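PDB 3FXH: integron gene cassette protein HFX_CASS2 from Uncultured bacterium, which is of unknown function but is an all-helical protein encoded by a mobile integron gene cassette, with two copies in its assembly. Local coordinates for residues M48-F53 and V106-G111; R36-L41 and L119-C124. All coordinates share one frame; numbering follows the deposited sequence.

The two contacts lie about 12 Å apart between centres, and interaction 1 packs against helix 116-131, which carries half of interaction 2. Interaction 2 sets helix 24-43 against helix 116-131 in the buried interior, about 7 Å from the centre of the chain; interaction 1, about 13 Å from it, joins the start of helix 50-58 to the loop that leads into helix 116-131. Along the chain, both segments of interaction 1 fall between those of interaction 2. Phe53 links the two through CE1, 3.7 Å from Ala120 CB, and Met107 SE lies 3.6 Å from Leu119 CB. Arg40 NE hydrogen-bonds to Gly111 O of the second subunit, so both contacts also border that subunit.

Interaction 1: residues M48-F53 and V106-G111; sequences MTRDQF and VMEDFG
Arg50 grips the carboxylate of Glu108 end-on with both terminal nitrogens, in a salt bridge of three hydrogen bonds. NH1 of Arg50 straddles the carboxylate, lying 3.0 Å from Glu108 OE1 and 3.1 Å from Glu108 OE2, and on each oxygen it uses the syn lone pair. NH2 of Arg50 adds a bond of 3.1 Å to Glu108 OE2, reaching that oxygen from above the carboxylate plane. The two flat groups are thus not coplanar but turned 45° apart, and all three bonds are somewhat bent. Lys113 ties both ends from the following loop: its NZ makes a salt bridge with Glu108 OE2, while its carbonyl oxygen accepts from Arg50 NH2.

Against the guanidinium, CG of Met107, a selenomethionine, sits over the centre of one face, 3.4 Å from Arg50 CZ. With chi1 at 68°, Arg50 tucks its CG in over its own backbone, and a bend at chi3 carries the guanidinium across this methylene. Replacing Arg50 by an alanine would probably cost Glu108 its paired charge, leaving it to lean on Lys113, and uncover the CB-CG side of Met107. Met107 also packs on Leu119 and Leu112.

Thr49 caps the helix that carries Arg50: its OG1 accepts from Gln52 N at 3.2 Å. The contact therefore joins the N-capped first turn of helix 50-58 to a short 3-10 turn, residues 107-109, in the connection between helix 88-102 and helix 116-131 of this all-helical fold.

Interaction 2: residues R36-L41 and L119-C124; sequences REICRL and LAINIC
Ile38 and Ile121 run alongside one another, pointing opposite ways, between two nearly antiparallel helices of the all-helical fold; the axes of segments 36-41 and 119-124 approach to 10.2 Å, their N-to-C directions 167° apart. The branches of Ile38 divide the work. CG2, trans to the backbone N, lies against the side of Ile121, 3.9 Å from both its CG1 and its CD1. The extended arm through CG1 (chi2 179°) runs instead to Ala120, where Ile38 CD1 lies 3.8 Å from Ala120 CB. These touches are methyl and methylene against methyl, with no hydrogen bond between the two segments. Phe62 and Leu66 of helix 62-69 cover Ile38, and Phe53 and Phe98 pack on Ala120, so the contact is buried among the helices.

Beside this apolar seam, on helix 24-43, Glu37 is held in a salt-bridge network between Arg36 and Arg40, and the backbone N of Lys75 also donates to Glu37 OE1. Arg40 NE bonds to Gly111 O of the second subunit, and Ile121 packs on Ile35 of that subunit. Within the helix pair, the tip of Ile121 is also met by sulfur: Cys39 SG lies 4.0 Å from Ile121 CD1.

Interaction 1: residues M48-F53 and V106-G111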
HETATM    1  N   MSE A  48     -11.828  -9.501  -3.014  1.00 29.58           N
HETATM    2  CA  MSE A  48     -13.162  -8.914  -3.018  1.00 25.50           C
HETATM    3  C   MSE A  48     -13.510  -8.502  -4.441  1.00 32.64           C
HETATM    4  O   MSE A  48     -12.627  -8.100  -5.198  1.00 29.46           O
HETATM    5  CB  MSE A  48     -13.216  -7.699  -2.088  1.00 25.57           C
HETATM    6  CG  MSE A  48     -14.582  -6.986  -2.066  1.00 24.27           C
HETATM    7 SE   MSE A  48     -14.542  -5.546  -0.744  0.99 35.68          SE
HETATM    8  CE  MSE A  48     -14.553  -6.625   0.919  1.00 30.94           C
ATOM      9  N   THR A  49     -14.787  -8.594  -4.799  1.00 36.00           N
ATOM     10  CA  THR A  49     -15.227  -8.178  -6.129  1.00 36.37           C
ATOM     11  C   THR A  49     -15.331  -6.655  -6.184  1.00 33.27           C
ATOM     12  O   THR A  49     -15.586  -6.007  -5.177  1.00 26.76           O
ATOM     13  CB  THR A  49     -16.582  -8.797  -6.499  1.00 44.08           C
ATOM     14  OG1 THR A  49     -17.602  -8.270  -5.643  1.00 38.35           O
ATOM     15  CG2 THR A  49     -16.538 -10.319  -6.371  1.00 49.11           C
ATOM     16  N   ARG A  50     -15.121  -6.068  -7.354  1.00 35.46           N
ATOM     17  CA  ARG A  50     -15.254  -4.616  -7.456  1.00 34.55           C
ATOM     18  C   ARG A  50     -16.666  -4.183  -7.046  1.00 33.33           C
ATOM     19  O   ARG A  50     -16.855  -3.142  -6.406  1.00 33.15           O
ATOM     20  CB  ARG A  50     -14.906  -4.131  -8.866  1.00 37.75           C
ATOM     21  CG  ARG A  50     -15.882  -4.549  -9.954  1.00 43.19           C
ATOM     22  CD  ARG A  50     -15.449  -3.967 -11.293  1.00 40.38           C
ATOM     23  NE  ARG A  50     -14.224  -4.591 -11.795  1.00 38.44           N
ATOM     24  CZ  ARG A  50     -13.426  -4.039 -12.702  1.00 38.75           C
ATOM     25  NH1 ARG A  50     -13.713  -2.841 -13.199  1.00 41.13           N
ATOM     26  NH2 ARG A  50     -12.343  -4.687 -13.122  1.00 41.31           N
ATOM     27  N   ASP A  51     -17.660  -4.994  -7.383  1.00 30.58           N
ATOM     28  CA  ASP A  51     -19.036  -4.606  -7.085  1.00 42.72           C
ATOM     29  C   ASP A  51     -19.267  -4.491  -5.579  1.00 39.96           C
ATOM     30  O   ASP A  51     -19.869  -3.526  -5.110  1.00 37.95           O
ATOM     31  CB  ASP A  51     -20.049  -5.552  -7.742  1.00 58.87           C
ATOM     32  CG  ASP A  51     -20.460  -5.089  -9.138  1.00 69.07           C
ATOM     33  OD1 ASP A  51     -19.668  -4.374  -9.792  1.00 73.38           O
ATOM     34  OD2 ASP A  51     -21.577  -5.431  -9.580  1.00 71.27           O
ATOM     35  N   GLN A  52     -18.778  -5.465  -4.819  1.00 35.25           N
ATOM     36  CA  GLN A  52     -18.937  -5.410  -3.373  1.00 34.18           C
ATOM     37  C   GLN A  52     -18.119  -4.266  -2.785  1.00 34.54           C
ATOM     38  O   GLN A  52     -18.572  -3.589  -1.863  1.00 33.96           O
ATOM     39  CB  GLN A  52     -18.548  -6.734  -2.717  1.00 41.62           C
ATOM     40  CG  GLN A  52     -18.745  -6.730  -1.220  1.00 42.13           C
ATOM     41  CD  GLN A  52     -18.413  -8.055  -0.579  1.00 41.26           C
ATOM     42  OE1 GLN A  52     -17.300  -8.571  -0.729  1.00 35.52           O
ATOM     43  NE2 GLN A  52     -19.378  -8.623   0.139  1.00 38.54           N
ATOM     44  N   PHE A  53     -16.915  -4.044  -3.311  1.00 30.38           N
ATOM     45  CA  PHE A  53     -16.087  -2.973  -2.793  1.00 26.47           C
ATOM     46  C   PHE A  53     -16.769  -1.615  -2.983  1.00 30.61           C
ATOM     47  O   PHE A  53     -16.809  -0.805  -2.062  1.00 28.10           O
ATOM     48  CB  PHE A  53     -14.680  -2.949  -3.402  1.00 25.94           C
ATOM     49  CG  PHE A  53     -13.908  -1.721  -3.009  1.00 23.92           C
ATOM     50  CD1 PHE A  53     -13.358  -1.623  -1.745  1.00 20.03           C
ATOM     51  CD2 PHE A  53     -13.825  -0.629  -3.862  1.00 25.34           C
ATOM     52  CE1 PHE A  53     -12.703  -0.469  -1.349  1.00 25.59           C
ATOM     53  CE2 PHE A  53     -13.176   0.523  -3.483  1.00 26.42           C
ATOM     54  CZ  PHE A  53     -12.608   0.607  -2.220  1.00 26.58           C
ATOM     55  N   VAL A 106     -12.048   3.709 -10.534  1.00 32.35           N
ATOM     56  CA  VAL A 106     -12.351   2.296 -10.744  1.00 33.54           C
ATOM     57  C   VAL A 106     -11.071   1.480 -10.841  1.00 33.03           C
ATOM     58  O   VAL A 106      -9.968   2.029 -10.928  1.00 33.39           O
ATOM     59  CB  VAL A 106     -13.152   2.062 -12.029  1.00 35.56           C
ATOM     60  CG1 VAL A 106     -14.505   2.743 -11.935  1.00 33.72           C
ATOM     61  CG2 VAL A 106     -12.352   2.530 -13.244  1.00 34.24           C
HETATM   62  N   MSE A 107     -11.227   0.160 -10.805  1.00 33.43           N
HETATM   63  CA  MSE A 107     -10.101  -0.760 -10.855  1.00 30.68           C
HETATM   64  C   MSE A 107      -9.075  -0.349 -11.903  1.00 33.08           C
HETATM   65  O   MSE A 107      -7.873  -0.318 -11.641  1.00 28.93           O
HETATM   66  CB  MSE A 107     -10.597  -2.173 -11.170  1.00 29.48           C
HETATM   67  CG  MSE A 107     -11.577  -2.706 -10.175  1.00 32.02           C
HETATM   68 SE   MSE A 107     -10.670  -3.263  -8.555  0.80 35.74          SE
HETATM   69  CE  MSE A 107      -9.948  -4.948  -9.222  1.00 37.63           C
ATOM     70  N   GLU A 108      -9.563  -0.044 -13.101  1.00 28.27           N
ATOM     71  CA  GLU A 108      -8.685   0.169 -14.241  1.00 38.28           C
ATOM     72  C   GLU A 108      -7.856   1.437 -14.117  1.00 39.28           C
ATOM     73  O   GLU A 108      -6.866   1.602 -14.823  1.00 34.35           O
ATOM     74  CB  GLU A 108      -9.498   0.195 -15.541  1.00 41.80           C
ATOM     75  CG  GLU A 108      -9.977  -1.171 -16.001  1.00 44.75           C
ATOM     76  CD  GLU A 108     -11.218  -1.643 -15.271  1.00 48.01           C
ATOM     77  OE1 GLU A 108     -11.796  -0.855 -14.488  1.00 39.33           O
ATOM     78  OE2 GLU A 108     -11.618  -2.808 -15.491  1.00 54.07           O
ATOM     79  N   ASP A 109      -8.275   2.336 -13.228  1.00 42.34           N
ATOM     80  CA  ASP A 109      -7.566   3.594 -13.022  1.00 39.43           C
ATOM     81  C   ASP A 109      -6.225   3.315 -12.360  1.00 37.25           C
ATOM     82  O   ASP A 109      -5.328   4.150 -12.386  1.00 39.21           O
ATOM     83  CB  ASP A 109      -8.386   4.548 -12.141  1.00 41.67           C
ATOM     84  CG  ASP A 109      -9.517   5.231 -12.891  1.00 41.80           C
ATOM     85  OD1 ASP A 109      -9.433   5.387 -14.123  1.00 38.02           O
ATOM     86  OD2 ASP A 109     -10.495   5.632 -12.232  1.00 42.73           O
ATOM     87  N   PHE A 110      -6.100   2.137 -11.754  1.00 29.60           N
ATOM     88  CA  PHE A 110      -4.854   1.725 -11.137  1.00 26.83           C
ATOM     89  C   PHE A 110      -4.286   0.455 -11.777  1.00 27.26           C
ATOM     90  O   PHE A 110      -3.405  -0.226 -11.218  1.00 26.08           O
ATOM     91  CB  PHE A 110      -5.050   1.588  -9.630  1.00 23.49           C
ATOM     92  CG  PHE A 110      -5.554   2.852  -8.985  1.00 25.19           C
ATOM     93  CD1 PHE A 110      -4.673   3.862  -8.636  1.00 28.71           C
ATOM     94  CD2 PHE A 110      -6.912   3.045  -8.761  1.00 33.05           C
ATOM     95  CE1 PHE A 110      -5.135   5.034  -8.045  1.00 29.77           C
ATOM     96  CE2 PHE A 110      -7.378   4.212  -8.175  1.00 30.90           C
ATOM     97  CZ  PHE A 110      -6.489   5.212  -7.825  1.00 30.37           C
ATOM     98  N   GLY A 111      -4.776   0.158 -12.980  1.00 32.94           N
ATOM     99  CA  GLY A 111      -4.276  -0.969 -13.743  1.00 32.56           C
ATOM    100  C   GLY A 111      -4.619  -2.321 -13.149  1.00 29.91           C
ATOM    101  O   GLY A 111      -3.900  -3.294 -13.366  1.00 32.85           O
TER

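Interaction 2: residues R36-L41 and L119-C124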
ATOM      1  N   ARG A  36      -1.650  -2.398   5.829  1.00 20.43           N
ATOM      2  CA  ARG A  36      -1.021  -3.597   6.405  1.00 21.34           C
ATOM      3  C   ARG A  36      -1.987  -4.784   6.505  1.00 20.67           C
ATOM      4  O   ARG A  36      -1.664  -5.885   6.087  1.00 24.72           O
ATOM      5  CB  ARG A  36      -0.435  -3.290   7.791  1.00 24.20           C
ATOM      6  CG  ARG A  36       0.177  -4.507   8.497  1.00 23.04           C
ATOM      7  CD  ARG A  36       0.429  -4.235   9.973  1.00 28.11           C
ATOM      8  NE  ARG A  36      -0.811  -4.272  10.751  1.00 26.37           N
ATOM      9  CZ  ARG A  36      -1.211  -3.299  11.563  1.00 33.51           C
ATOM     10  NH1 ARG A  36      -0.478  -2.207  11.695  1.00 33.75           N
ATOM     11  NH2 ARG A  36      -2.339  -3.420  12.245  1.00 32.23           N
ATOM     12  N   GLU A  37      -3.176  -4.568   7.058  1.00 22.89           N
ATOM     13  CA  GLU A  37      -4.114  -5.670   7.263  1.00 22.96           C
ATOM     14  C   GLU A  37      -4.727  -6.187   5.958  1.00 24.67           C
ATOM     15  O   GLU A  37      -5.008  -7.368   5.821  1.00 22.02           O
ATOM     16  CB  GLU A  37      -5.195  -5.269   8.256  1.00 23.70           C
ATOM     17  CG  GLU A  37      -4.606  -5.061   9.644  1.00 25.72           C
ATOM     18  CD  GLU A  37      -3.966  -6.338  10.186  1.00 34.57           C
ATOM     19  OE1 GLU A  37      -4.626  -7.409  10.160  1.00 30.77           O
ATOM     20  OE2 GLU A  37      -2.798  -6.271  10.628  1.00 31.96           O
ATOM     21  N   ILE A  38      -4.910  -5.301   4.990  1.00 23.47           N
ATOM     22  CA  ILE A  38      -5.390  -5.746   3.695  1.00 22.80           C
ATOM     23  C   ILE A  38      -4.302  -6.578   3.044  1.00 25.80           C
ATOM     24  O   ILE A  38      -4.592  -7.630   2.466  1.00 26.08           O
ATOM     25  CB  ILE A  38      -5.810  -4.575   2.786  1.00 23.03           C
ATOM     26  CG1 ILE A  38      -7.065  -3.902   3.339  1.00 20.51           C
ATOM     27  CG2 ILE A  38      -6.105  -5.075   1.372  1.00 21.71           C
ATOM     28  CD1 ILE A  38      -7.522  -2.695   2.471  1.00 25.00           C
ATOM     29  N   CYS A  39      -3.044  -6.140   3.154  1.00 23.16           N
ATOM     30  CA  CYS A  39      -1.958  -6.978   2.637  1.00 20.94           C
ATOM     31  C   CYS A  39      -2.011  -8.371   3.255  1.00 21.97           C
ATOM     32  O   CYS A  39      -1.868  -9.364   2.550  1.00 23.17           O
ATOM     33  CB  CYS A  39      -0.588  -6.341   2.863  1.00 17.59           C
ATOM     34  SG  CYS A  39      -0.257  -4.954   1.748  1.00 22.32           S
ATOM     35  N   ARG A  40      -2.213  -8.456   4.567  1.00 22.28           N
ATOM     36  CA  ARG A  40      -2.365  -9.786   5.203  1.00 24.22           C
ATOM     37  C   ARG A  40      -3.520 -10.586   4.600  1.00 36.63           C
ATOM     38  O   ARG A  40      -3.382 -11.781   4.360  1.00 31.37           O
ATOM     39  CB  ARG A  40      -2.590  -9.682   6.711  1.00 27.39           C
ATOM     40  CG  ARG A  40      -1.461  -9.056   7.496  1.00 29.18           C
ATOM     41  CD  ARG A  40      -1.822  -9.066   8.973  1.00 38.14           C
ATOM     42  NE  ARG A  40      -1.860 -10.439   9.491  1.00 36.65           N
ATOM     43  CZ  ARG A  40      -2.642 -10.849  10.484  1.00 39.10           C
ATOM     44  NH1 ARG A  40      -3.461  -9.992  11.075  1.00 39.03           N
ATOM     45  NH2 ARG A  40      -2.612 -12.123  10.886  1.00 33.87           N
ATOM     46  N   LEU A  41      -4.670  -9.945   4.384  1.00 27.34           N
ATOM     47  CA  LEU A  41      -5.799 -10.658   3.779  1.00 27.61           C
ATOM     48  C   LEU A  41      -5.389 -11.197   2.424  1.00 30.33           C
ATOM     49  O   LEU A  41      -5.670 -12.340   2.091  1.00 31.14           O
ATOM     50  CB  LEU A  41      -7.019  -9.743   3.614  1.00 25.95           C
ATOM     51  CG  LEU A  41      -7.621  -9.251   4.920  1.00 24.41           C
ATOM     52  CD1 LEU A  41      -8.691  -8.192   4.673  1.00 28.12           C
ATOM     53  CD2 LEU A  41      -8.206 -10.457   5.659  1.00 28.75           C
ATOM     54  N   LEU A 119      -7.612  -2.365  -4.946  1.00 19.64           N
ATOM     55  CA  LEU A 119      -8.102  -1.023  -5.250  1.00 21.68           C
ATOM     56  C   LEU A 119      -8.179  -0.228  -3.950  1.00 22.44           C
ATOM     57  O   LEU A 119      -7.870   0.966  -3.906  1.00 20.09           O
ATOM     58  CB  LEU A 119      -9.479  -1.092  -5.913  1.00 23.44           C
ATOM     59  CG  LEU A 119     -10.295   0.189  -6.134  1.00 24.49           C
ATOM     60  CD1 LEU A 119      -9.529   1.237  -6.922  1.00 31.09           C
ATOM     61  CD2 LEU A 119     -11.607  -0.138  -6.836  1.00 24.62           C
ATOM     62  N   ALA A 120      -8.584  -0.903  -2.885  1.00 19.75           N
ATOM     63  CA  ALA A 120      -8.649  -0.253  -1.572  1.00 20.05           C
ATOM     64  C   ALA A 120      -7.283   0.269  -1.136  1.00 16.87           C
ATOM     65  O   ALA A 120      -7.189   1.343  -0.521  1.00 23.46           O
ATOM     66  CB  ALA A 120      -9.215  -1.207  -0.535  1.00 20.36           C
ATOM     67  N   ILE A 121      -6.225  -0.470  -1.425  1.00 18.32           N
ATOM     68  CA  ILE A 121      -4.880  -0.001  -1.076  1.00 18.32           C
ATOM     69  C   ILE A 121      -4.528   1.282  -1.836  1.00 21.86           C
ATOM     70  O   ILE A 121      -3.980   2.235  -1.263  1.00 18.05           O
ATOM     71  CB  ILE A 121      -3.852  -1.087  -1.329  1.00 17.97           C
ATOM     72  CG1 ILE A 121      -4.020  -2.215  -0.281  1.00 18.54           C
ATOM     73  CG2 ILE A 121      -2.437  -0.528  -1.340  1.00 18.27           C
ATOM     74  CD1 ILE A 121      -3.153  -3.418  -0.541  1.00 20.77           C
ATOM     75  N   ASN A 122      -4.857   1.321  -3.123  1.00 21.65           N
ATOM     76  CA  ASN A 122      -4.640   2.544  -3.899  1.00 22.01           C
ATOM     77  C   ASN A 122      -5.432   3.732  -3.339  1.00 27.83           C
ATOM     78  O   ASN A 122      -4.910   4.842  -3.250  1.00 26.11           O
ATOM     79  CB  ASN A 122      -4.962   2.307  -5.378  1.00 20.73           C
ATOM     80  CG  ASN A 122      -3.844   1.576  -6.099  1.00 23.91           C
ATOM     81  OD1 ASN A 122      -2.824   2.167  -6.416  1.00 24.55           O
ATOM     82  ND2 ASN A 122      -4.029   0.278  -6.349  1.00 22.75           N
ATOM     83  N   ILE A 123      -6.684   3.491  -2.955  1.00 20.05           N
ATOM     84  CA  ILE A 123      -7.510   4.537  -2.368  1.00 18.69           C
ATOM     85  C   ILE A 123      -6.903   4.991  -1.031  1.00 20.01           C
ATOM     86  O   ILE A 123      -6.869   6.196  -0.738  1.00 24.83           O
ATOM     87  CB  ILE A 123      -8.983   4.102  -2.251  1.00 22.81           C
ATOM     88  CG1 ILE A 123      -9.621   4.092  -3.652  1.00 24.58           C
ATOM     89  CG2 ILE A 123      -9.772   5.077  -1.352  1.00 19.97           C
ATOM     90  CD1 ILE A 123     -11.024   3.515  -3.719  1.00 27.23           C
ATOM     91  N   CYS A 124      -6.362   4.046  -0.258  1.00 20.29           N
ATOM     92  CA  CYS A 124      -5.654   4.435   0.967  1.00 21.66           C
ATOM     93  C   CYS A 124      -4.586   5.496   0.699  1.00 21.70           C
ATOM     94  O   CYS A 124      -4.421   6.414   1.486  1.00 20.84           O
ATOM     95  CB  CYS A 124      -5.025   3.236   1.665  1.00 20.44           C
ATOM     96  SG  CYS A 124      -6.242   2.224   2.551  1.00 21.03           S
TER